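Local coordinates for glyoxalase family protein (Bacillus cereus, PDB 1ZSW) that is of unknown function but binds a zinc ion and is probably a metalloenzyme of the glyoxalase and dioxygenase superfamily, at residues L186-M194 with R286-E294; R209-Q217 with G225-D233. All coordinates share one frame; numbering follows the deposited sequence.

Contact 1: L186-M194 with R286-E294; sequences LTVRRLDKM and RESNGILFE. With ZN (zinc ion), chain B.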
loop_
_atom_site.group_PDB
_atom_site.type_symbol
_atom_site.label_atom_id
_atom_site.label_comp_id
_atom_site.label_asym_id
_atom_site.label_seq_id
_atom_site.Cartn_x
_atom_site.Cartn_y
_atom_site.Cartn_z
ATOM N N LEU A 186 -10.529 4.664 -0.694
ATOM C CA LEU A 186 -10.948 4.923 0.714
ATOM C C LEU A 186 -12.475 5.100 0.680
ATOM O O LEU A 186 -12.957 5.886 -0.140
ATOM C CB LEU A 186 -10.299 6.213 1.248
ATOM C CG LEU A 186 -8.770 6.300 1.139
ATOM C CD1 LEU A 186 -8.212 7.552 1.770
ATOM C CD2 LEU A 186 -8.107 5.063 1.775
ATOM N N THR A 187 -13.179 4.404 1.555
ATOM C CA THR A 187 -14.665 4.541 1.637
ATOM C C THR A 187 -14.926 5.221 2.988
ATOM O O THR A 187 -14.448 4.755 4.023
ATOM C CB THR A 187 -15.331 3.160 1.539
ATOM O OG1 THR A 187 -15.020 2.564 0.259
ATOM C CG2 THR A 187 -16.876 3.289 1.612
ATOM N N VAL A 188 -15.639 6.339 2.975
ATOM C CA VAL A 188 -15.792 7.129 4.178
ATOM C C VAL A 188 -17.220 7.664 4.367
ATOM O O VAL A 188 -17.966 7.767 3.392
ATOM C CB VAL A 188 -14.821 8.365 4.178
ATOM C CG1 VAL A 188 -13.358 7.878 4.238
ATOM C CG2 VAL A 188 -15.030 9.268 2.945
ATOM N N ARG A 189 -17.570 8.008 5.605
ATOM C CA ARG A 189 -18.856 8.717 5.878
ATOM C C ARG A 189 -18.813 10.172 5.456
ATOM O O ARG A 189 -19.827 10.723 4.972
ATOM C CB ARG A 189 -19.192 8.652 7.367
ATOM C CG ARG A 189 -19.499 7.252 7.876
ATOM C CD ARG A 189 -21.045 6.957 7.892
ATOM N NE ARG A 189 -21.323 5.656 8.513
ATOM C CZ ARG A 189 -20.849 5.287 9.699
ATOM N NH1 ARG A 189 -20.124 6.138 10.415
ATOM N NH2 ARG A 189 -21.082 4.084 10.175
ATOM N N ARG A 190 -17.667 10.806 5.685
ATOM C CA ARG A 190 -17.472 12.245 5.431
ATOM C C ARG A 190 -16.395 12.498 4.386
ATOM O O ARG A 190 -15.213 12.700 4.700
ATOM C CB ARG A 190 -17.129 12.972 6.741
ATOM C CG ARG A 190 -18.230 12.904 7.776
ATOM C CD ARG A 190 -19.406 13.809 7.406
ATOM N NE ARG A 190 -19.011 15.185 7.082
ATOM C CZ ARG A 190 -19.119 16.235 7.897
ATOM N NH1 ARG A 190 -19.577 16.085 9.140
ATOM N NH2 ARG A 190 -18.721 17.437 7.478
ATOM N N LEU A 191 -16.818 12.496 3.132
ATOM C CA LEU A 191 -15.934 12.740 2.009
ATOM C C LEU A 191 -15.304 14.131 2.063
ATOM O O LEU A 191 -14.127 14.299 1.740
ATOM C CB LEU A 191 -16.733 12.520 0.709
ATOM C CG LEU A 191 -16.012 12.651 -0.632
ATOM C CD1 LEU A 191 -16.670 11.766 -1.687
ATOM C CD2 LEU A 191 -15.934 14.111 -1.083
ATOM N N ASP A 192 -16.064 15.135 2.522
ATOM C CA ASP A 192 -15.509 16.492 2.649
ATOM C C ASP A 192 -14.324 16.577 3.593
ATOM O O ASP A 192 -13.336 17.267 3.324
ATOM C CB ASP A 192 -16.608 17.506 3.060
ATOM C CG ASP A 192 -17.313 17.143 4.371
ATOM O OD1 ASP A 192 -17.396 15.948 4.741
ATOM O OD2 ASP A 192 -17.835 18.073 5.037
ATOM N N LYS A 193 -14.419 15.846 4.692
ATOM C CA LYS A 193 -13.355 15.867 5.698
ATOM C C LYS A 193 -12.119 15.180 5.140
ATOM O O LYS A 193 -11.000 15.661 5.354
ATOM C CB LYS A 193 -13.852 15.218 7.001
ATOM C CG LYS A 193 -15.025 15.984 7.659
ATOM C CD LYS A 193 -15.141 15.617 9.131
ATOM C CE LYS A 193 -15.560 16.821 9.993
ATOM N NZ LYS A 193 -14.440 17.806 10.197
ATOM N N MET A 194 -12.302 14.077 4.423
ATOM C CA MET A 194 -11.153 13.375 3.838
ATOM C C MET A 194 -10.486 14.230 2.763
ATOM O O MET A 194 -9.253 14.353 2.716
ATOM C CB MET A 194 -11.561 11.992 3.279
ATOM C CG MET A 194 -10.407 11.239 2.574
ATOM S SD MET A 194 -9.001 10.882 3.666
ATOM C CE MET A 194 -9.729 9.601 4.595
ATOM N N ARG A 286 -4.603 8.660 12.562
ATOM C CA ARG A 286 -5.940 8.385 12.007
ATOM C C ARG A 286 -6.610 9.698 11.687
ATOM O O ARG A 286 -6.511 10.682 12.470
ATOM C CB ARG A 286 -6.785 7.630 13.019
ATOM C CG ARG A 286 -6.514 6.215 13.051
ATOM C CD ARG A 286 -7.612 5.413 13.743
ATOM N NE ARG A 286 -7.054 4.102 14.018
ATOM C CZ ARG A 286 -7.139 3.031 13.234
ATOM N NH1 ARG A 286 -7.814 3.057 12.086
ATOM N NH2 ARG A 286 -6.538 1.905 13.617
ATOM N N GLU A 287 -7.281 9.749 10.538
ATOM C CA GLU A 287 -8.017 10.980 10.221
ATOM C C GLU A 287 -9.464 10.931 10.736
ATOM O O GLU A 287 -9.856 9.994 11.425
ATOM C CB GLU A 287 -7.882 11.385 8.755
ATOM C CG GLU A 287 -8.316 10.378 7.735
ATOM C CD GLU A 287 -9.822 10.161 7.759
ATOM O OE1 GLU A 287 -10.593 11.043 7.274
ATOM O OE2 GLU A 287 -10.223 9.102 8.288
ATOM N N SER A 288 -10.238 11.953 10.377
ATOM C CA SER A 288 -11.582 12.143 10.907
ATOM C C SER A 288 -12.488 10.904 10.791
ATOM O O SER A 288 -13.273 10.631 11.694
ATOM C CB SER A 288 -12.260 13.342 10.206
ATOM O OG SER A 288 -11.339 14.406 9.969
ATOM N N ASN A 289 -12.369 10.166 9.684
ATOM C CA ASN A 289 -13.203 9.008 9.423
ATOM C C ASN A 289 -12.605 7.734 9.998
ATOM O O ASN A 289 -13.148 6.668 9.803
ATOM C CB ASN A 289 -13.406 8.830 7.916
ATOM C CG ASN A 289 -14.149 9.999 7.300
ATOM O OD1 ASN A 289 -13.550 10.885 6.691
ATOM N ND2 ASN A 289 -15.439 10.019 7.488
ATOM N N GLY A 290 -11.487 7.844 10.702
ATOM C CA GLY A 290 -10.904 6.664 11.322
ATOM C C GLY A 290 -9.942 5.907 10.410
ATOM O O GLY A 290 -9.463 4.837 10.796
ATOM N N ILE A 291 -9.690 6.424 9.200
ATOM C CA ILE A 291 -8.741 5.775 8.304
ATOM C C ILE A 291 -7.305 5.935 8.875
ATOM O O ILE A 291 -6.901 7.038 9.186
ATOM C CB ILE A 291 -8.770 6.404 6.894
ATOM C CG1 ILE A 291 -10.171 6.358 6.239
ATOM C CG2 ILE A 291 -7.722 5.754 5.993
ATOM C CD1 ILE A 291 -10.680 4.991 5.977
ATOM N N LEU A 292 -6.540 4.856 8.938
ATOM C CA LEU A 292 -5.162 4.919 9.473
ATOM C C LEU A 292 -4.203 5.128 8.351
ATOM O O LEU A 292 -4.080 4.302 7.436
ATOM C CB LEU A 292 -4.814 3.605 10.214
ATOM C CG LEU A 292 -3.470 3.522 10.935
ATOM C CD1 LEU A 292 -3.371 4.575 12.015
ATOM C CD2 LEU A 292 -3.345 2.138 11.573
ATOM N N PHE A 293 -3.483 6.240 8.433
ATOM C CA PHE A 293 -2.447 6.545 7.484
ATOM C C PHE A 293 -1.079 6.399 8.146
ATOM O O PHE A 293 -0.945 6.599 9.380
ATOM C CB PHE A 293 -2.560 8.004 7.051
ATOM C CG PHE A 293 -3.600 8.263 6.034
ATOM C CD1 PHE A 293 -4.763 8.867 6.400
ATOM C CD2 PHE A 293 -3.380 7.981 4.686
ATOM C CE1 PHE A 293 -5.746 9.193 5.455
ATOM C CE2 PHE A 293 -4.377 8.286 3.730
ATOM C CZ PHE A 293 -5.570 8.883 4.149
ATOM N N GLU A 294 -0.079 6.076 7.353
ATOM C CA GLU A 294 1.295 6.073 7.843
ATOM C C GLU A 294 2.097 6.951 6.898
ATOM O O GLU A 294 1.854 6.973 5.674
ATOM C CB GLU A 294 1.801 4.644 7.853
ATOM C CG GLU A 294 3.286 4.474 8.275
ATOM C CD GLU A 294 3.758 3.039 8.159
ATOM O OE1 GLU A 294 3.035 2.196 7.588
ATOM O OE2 GLU A 294 4.869 2.764 8.673
HETATM ZN ZN ZN B . 3.144 0.174 7.501
HETATM O O HOH W 1 -10.143 13.710 7.528
#

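Contact 2: R209-Q217 with G225-D233; sequences RNDQEAIFQ and GEIVVKYLD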
loop_
_atom_site.group_PDB
_atom_site.type_symbol
_atom_site.label_atom_id
_atom_site.label_comp_id
_atom_site.label_asym_id
_atom_site.label_seq_id
_atom_site.Cartn_x
_atom_site.Cartn_y
_atom_site.Cartn_z
ATOM N N ARG A 209 -14.473 15.783 -8.114
ATOM C CA ARG A 209 -15.219 15.624 -6.866
ATOM C C ARG A 209 -16.691 15.877 -7.023
ATOM O O ARG A 209 -17.092 16.939 -7.516
ATOM C CB ARG A 209 -14.734 16.565 -5.761
ATOM C CG ARG A 209 -15.470 16.307 -4.432
ATOM C CD ARG A 209 -15.785 17.569 -3.691
ATOM N NE ARG A 209 -14.589 18.169 -3.120
ATOM C CZ ARG A 209 -14.392 18.386 -1.824
ATOM N NH1 ARG A 209 -15.320 18.071 -0.927
ATOM N NH2 ARG A 209 -13.262 18.945 -1.429
ATOM N N ASN A 210 -17.482 14.914 -6.561
ATOM C CA ASN A 210 -18.910 15.114 -6.357
ATOM C C ASN A 210 -19.262 14.538 -4.992
ATOM O O ASN A 210 -18.347 14.143 -4.241
ATOM C CB ASN A 210 -19.729 14.505 -7.504
ATOM C CG ASN A 210 -19.437 13.055 -7.724
ATOM O OD1 ASN A 210 -19.670 12.219 -6.847
ATOM N ND2 ASN A 210 -18.939 12.729 -8.911
ATOM N N ASP A 211 -20.553 14.488 -4.657
ATOM C CA ASP A 211 -21.001 13.985 -3.362
ATOM C C ASP A 211 -20.751 12.490 -3.134
ATOM O O ASP A 211 -20.720 12.034 -1.977
ATOM C CB ASP A 211 -22.499 14.277 -3.173
ATOM C CG ASP A 211 -22.779 15.738 -2.893
ATOM O OD1 ASP A 211 -21.825 16.495 -2.626
ATOM O OD2 ASP A 211 -23.967 16.131 -2.933
ATOM N N GLN A 212 -20.578 11.741 -4.225
ATOM C CA GLN A 212 -20.465 10.292 -4.176
ATOM C C GLN A 212 -19.005 9.845 -4.196
ATOM O O GLN A 212 -18.649 8.847 -3.570
ATOM C CB GLN A 212 -21.205 9.649 -5.362
ATOM C CG GLN A 212 -22.750 9.745 -5.281
ATOM C CD GLN A 212 -23.277 11.143 -5.604
ATOM O OE1 GLN A 212 -22.976 11.711 -6.659
ATOM N NE2 GLN A 212 -24.063 11.705 -4.689
ATOM N N GLU A 213 -18.185 10.565 -4.943
ATOM C CA GLU A 213 -16.767 10.141 -5.162
ATOM C C GLU A 213 -15.865 11.283 -5.527
ATOM O O GLU A 213 -16.259 12.219 -6.224
ATOM C CB GLU A 213 -16.709 9.102 -6.278
ATOM C CG GLU A 213 -15.269 8.567 -6.513
ATOM C CD GLU A 213 -15.227 7.472 -7.527
ATOM O OE1 GLU A 213 -15.614 6.337 -7.179
ATOM O OE2 GLU A 213 -14.808 7.749 -8.674
ATOM N N ALA A 214 -14.613 11.235 -5.084
ATOM C CA ALA A 214 -13.681 12.269 -5.466
ATOM C C ALA A 214 -12.366 11.535 -5.730
ATOM O O ALA A 214 -12.154 10.422 -5.204
ATOM C CB ALA A 214 -13.539 13.319 -4.385
ATOM N N ILE A 215 -11.523 12.114 -6.568
ATOM C CA ILE A 215 -10.251 11.459 -6.945
ATOM C C ILE A 215 -9.144 12.452 -6.748
ATOM O O ILE A 215 -9.274 13.602 -7.139
ATOM C CB ILE A 215 -10.288 10.890 -8.390
ATOM C CG1 ILE A 215 -11.354 9.783 -8.494
ATOM C CG2 ILE A 215 -8.896 10.390 -8.801
ATOM C CD1 ILE A 215 -11.357 9.056 -9.886
ATOM N N PHE A 216 -8.036 12.040 -6.086
ATOM C CA PHE A 216 -6.954 12.932 -5.747
ATOM C C PHE A 216 -5.670 12.273 -6.174
ATOM O O PHE A 216 -5.577 11.023 -6.171
ATOM C CB PHE A 216 -6.881 13.153 -4.210
ATOM C CG PHE A 216 -8.136 13.735 -3.649
ATOM C CD1 PHE A 216 -8.300 15.121 -3.565
ATOM C CD2 PHE A 216 -9.177 12.898 -3.241
ATOM C CE1 PHE A 216 -9.526 15.662 -3.089
ATOM C CE2 PHE A 216 -10.389 13.444 -2.734
ATOM C CZ PHE A 216 -10.541 14.811 -2.662
ATOM N N GLN A 217 -4.717 13.103 -6.547
ATOM C CA GLN A 217 -3.394 12.650 -6.934
ATOM C C GLN A 217 -2.324 13.354 -6.114
ATOM O O GLN A 217 -2.343 14.576 -5.913
ATOM C CB GLN A 217 -3.162 12.866 -8.442
ATOM C CG GLN A 217 -3.913 11.874 -9.262
ATOM C CD GLN A 217 -4.040 12.242 -10.720
ATOM O OE1 GLN A 217 -4.474 11.416 -11.523
ATOM N NE2 GLN A 217 -3.700 13.473 -11.056
ATOM N N GLY A 225 0.271 7.862 -6.644
ATOM C CA GLY A 225 -0.155 8.329 -5.337
ATOM C C GLY A 225 -1.641 8.614 -5.342
ATOM O O GLY A 225 -2.144 9.305 -4.447
ATOM N N GLU A 226 -2.345 8.048 -6.324
ATOM C CA GLU A 226 -3.755 8.377 -6.514
ATOM C C GLU A 226 -4.636 7.749 -5.449
ATOM O O GLU A 226 -4.455 6.579 -5.115
ATOM C CB GLU A 226 -4.198 7.974 -7.902
ATOM C CG GLU A 226 -5.607 8.473 -8.247
ATOM C CD GLU A 226 -5.972 8.131 -9.695
ATOM O OE1 GLU A 226 -6.568 7.066 -9.925
ATOM O OE2 GLU A 226 -5.613 8.940 -10.570
ATOM N N ILE A 227 -5.569 8.543 -4.938
ATOM C CA ILE A 227 -6.550 8.074 -3.939
ATOM C C ILE A 227 -7.945 8.358 -4.478
ATOM O O ILE A 227 -8.214 9.482 -4.889
ATOM C CB ILE A 227 -6.342 8.773 -2.599
ATOM C CG1 ILE A 227 -4.974 8.320 -2.022
ATOM C CG2 ILE A 227 -7.413 8.355 -1.635
ATOM C CD1 ILE A 227 -4.683 9.047 -0.696
ATOM N N VAL A 228 -8.780 7.334 -4.459
ATOM C CA VAL A 228 -10.201 7.423 -4.822
ATOM C C VAL A 228 -10.976 7.426 -3.512
ATOM O O VAL A 228 -10.898 6.465 -2.740
ATOM C CB VAL A 228 -10.608 6.203 -5.658
ATOM C CG1 VAL A 228 -12.130 6.253 -5.943
ATOM C CG2 VAL A 228 -9.829 6.193 -6.968
ATOM N N VAL A 229 -11.752 8.473 -3.270
ATOM C CA VAL A 229 -12.511 8.599 -2.025
ATOM C C VAL A 229 -13.989 8.417 -2.365
ATOM O O VAL A 229 -14.523 9.161 -3.190
ATOM C CB VAL A 229 -12.275 9.947 -1.313
ATOM C CG1 VAL A 229 -13.109 10.032 -0.020
ATOM C CG2 VAL A 229 -10.790 10.131 -0.981
ATOM N N LYS A 230 -14.589 7.415 -1.747
ATOM C CA LYS A 230 -16.019 7.097 -1.964
ATOM C C LYS A 230 -16.848 7.367 -0.710
ATOM O O LYS A 230 -16.484 6.986 0.413
ATOM C CB LYS A 230 -16.202 5.623 -2.352
ATOM C CG LYS A 230 -15.505 5.236 -3.662
ATOM C CD LYS A 230 -15.698 3.783 -3.986
ATOM C CE LYS A 230 -17.105 3.437 -4.412
ATOM N NZ LYS A 230 -17.165 1.975 -4.677
ATOM N N TYR A 231 -18.009 8.004 -0.904
ATOM C CA TYR A 231 -18.924 8.202 0.204
ATOM C C TYR A 231 -19.814 6.969 0.326
ATOM O O TYR A 231 -20.403 6.504 -0.668
ATOM C CB TYR A 231 -19.793 9.449 -0.061
ATOM C CG TYR A 231 -21.016 9.504 0.851
ATOM C CD1 TYR A 231 -22.292 9.519 0.313
ATOM C CD2 TYR A 231 -20.887 9.515 2.235
ATOM C CE1 TYR A 231 -23.424 9.579 1.139
ATOM C CE2 TYR A 231 -22.017 9.545 3.067
ATOM C CZ TYR A 231 -23.268 9.583 2.496
ATOM O OH TYR A 231 -24.368 9.635 3.309
ATOM N N LEU A 232 -19.878 6.407 1.516
ATOM C CA LEU A 232 -20.817 5.334 1.805
ATOM C C LEU A 232 -21.323 5.513 3.219
ATOM O O LEU A 232 -20.545 5.712 4.165
ATOM C CB LEU A 232 -20.203 3.935 1.608
ATOM C CG LEU A 232 -21.126 2.712 1.802
ATOM C CD1 LEU A 232 -22.154 2.675 0.655
ATOM C CD2 LEU A 232 -20.336 1.423 1.793
ATOM N N ASP A 233 -22.649 5.452 3.359
ATOM C CA ASP A 233 -23.288 5.557 4.662
ATOM C C ASP A 233 -23.458 4.139 5.136
ATOM O O ASP A 233 -22.948 3.200 4.506
ATOM C CB ASP A 233 -24.668 6.238 4.493
ATOM C CG ASP A 233 -25.149 6.950 5.758
ATOM O OD1 ASP A 233 -24.581 6.757 6.847
ATOM O OD2 ASP A 233 -26.132 7.718 5.660
#

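Contact 1: L186-M194 with R286-E294
Asn-289, Met-194 and Ile-291 carry most of this interface, where the type I turn Glu-287 to Gly-290, closing the hairpin of strands 280-286 and 292-300, meets the junction of strand 180-188 with helix 191-201. Both partners belong to the paired beta-alpha-beta-beta-beta architecture of the vicinal oxygen chelate (VOC) fold. The stem of Asn-289 crosses Val-188 at about a right angle, its CG resting 3.6 Å from Val-188 CB, and the amide end reaches on to the backbone of Arg-190 at the helix N-cap.

That turn is braced from within by the buried carboxylate of Glu-287, which curls back over its own backbone. Glu-287 OE1 receives Asn-289 N at 3.1 Å on a nearly straight path (167°), from above the carboxylate plane, while Glu-287 OE2 takes Ile-291 N at 2.9 Å on its anti lone pair. A water donates to Glu-287 OE1 at 2.7 Å, also bonds Ser-288 OG, and gives a weak bond to Lys-193 O, joining turn and helix.

Met-194 starts out with CG anti to its N (chi1 177°) and then bends twice, which drops the thioether between the turn and the strand beyond it. Met-194 CE packs on Ile-291 CG1 at 3.7 Å and lies tight against the Glu-287 carboxylate. In a Met-aromatic contact, Met-194 SD stands 5.2 Å from the Phe-293 ring centroid, 85° off the normal and therefore at the ring edge. Leu-186 CD1 reaches Phe-293 CZ at 3.8 Å. One residue past Phe-293, the extended Glu-294 leaves the interface for the zinc site it shares with His-33 and His-246, its OE1 2.0 Å from the zinc ion.

Contact 2: R209-Q217 with G225-D233
Ala-214 pairs with Val-229 and Phe-216 with Ile-227 as the hydrogen-bonded pairs of an antiparallel beta hairpin, whose strand axes run at 162° to one another. The backbone evidence is regular: Ala-214 N to Val-229 O, Val-229 N to Ala-214 O, Phe-216 N to Ile-227 O and Ile-227 N to Phe-216 O are all 2.8 Å. A fifth bond, Tyr-231 N to Gln-212 O at 2.9 Å, is almost straight (175°) and carries the ladder past the start of strand 213-217. CA-H...O contacts fill the gaps, the shortest from Glu-213 CA to Val-229 O at 3.1 Å. Just before the strand, Asn-210 OD1 accepts from Gln-212 N, an Asx turn, and from Glu-213 N as well, which makes the wider Asx motif.

Apolar contacts divide between the two faces. On one, Phe-216 CE2 lies 3.8 Å from Val-229 CG2, with Ala-214 and Ile-227 beside them. On the other, Ile-215 and Val-228 lie side by side, Ile-215 CG1 4.2 Å from Val-228 CG2, and Glu-213 slants across, Glu-213 CD 3.7 Å from Val-228 CG1.

Polar side chains gather at the ends. Glu-213 and Lys-230 point the same way, but Glu-213 OE1 stays 5.3 Å from Lys-230 NZ, too far for a salt bridge, though the opposite charges may still attract weakly. Gln-217 and Glu-226 run alongside each other with amide and carboxylate planes only 11° apart. The polar end of the buried Glu-226 is secured from outside the hairpin: its OE1 meets Arg-138 in a salt bridge and the hydroxyl of Ser-183 in a hydrogen bond.

Strand 205-209 flanks 213-217 on its outer edge, and strand 180-188 pairs in parallel with 227-231. Helix 191-201 packs over the Phe-216 face, where the ring touches Ala-195, Leu-198 and Thr-199.

How the contacts relate
Both contacts are largely buried and share one neighbourhood, their centres about 11 Å apart. Strand 180-188 of contact 1 lies next to strand 227-231 of contact 2 in the same sheet, and backbone pairs such as Leu-186 N to Val-228 O (2.8 Å) join them. Their chemistry follows their place. Contact 2 is made within a sheet, between strands near in sequence, and rests on a main-chain ladder; contact 1 bridges two sheets through far-apart segments and relies on side-chain packing with a bridging water. Each has an exposed fringe, at Ser-288 and Lys-193 in contact 1 and at Tyr-231 in contact 2. Contact 1 alone contains a zinc ligand.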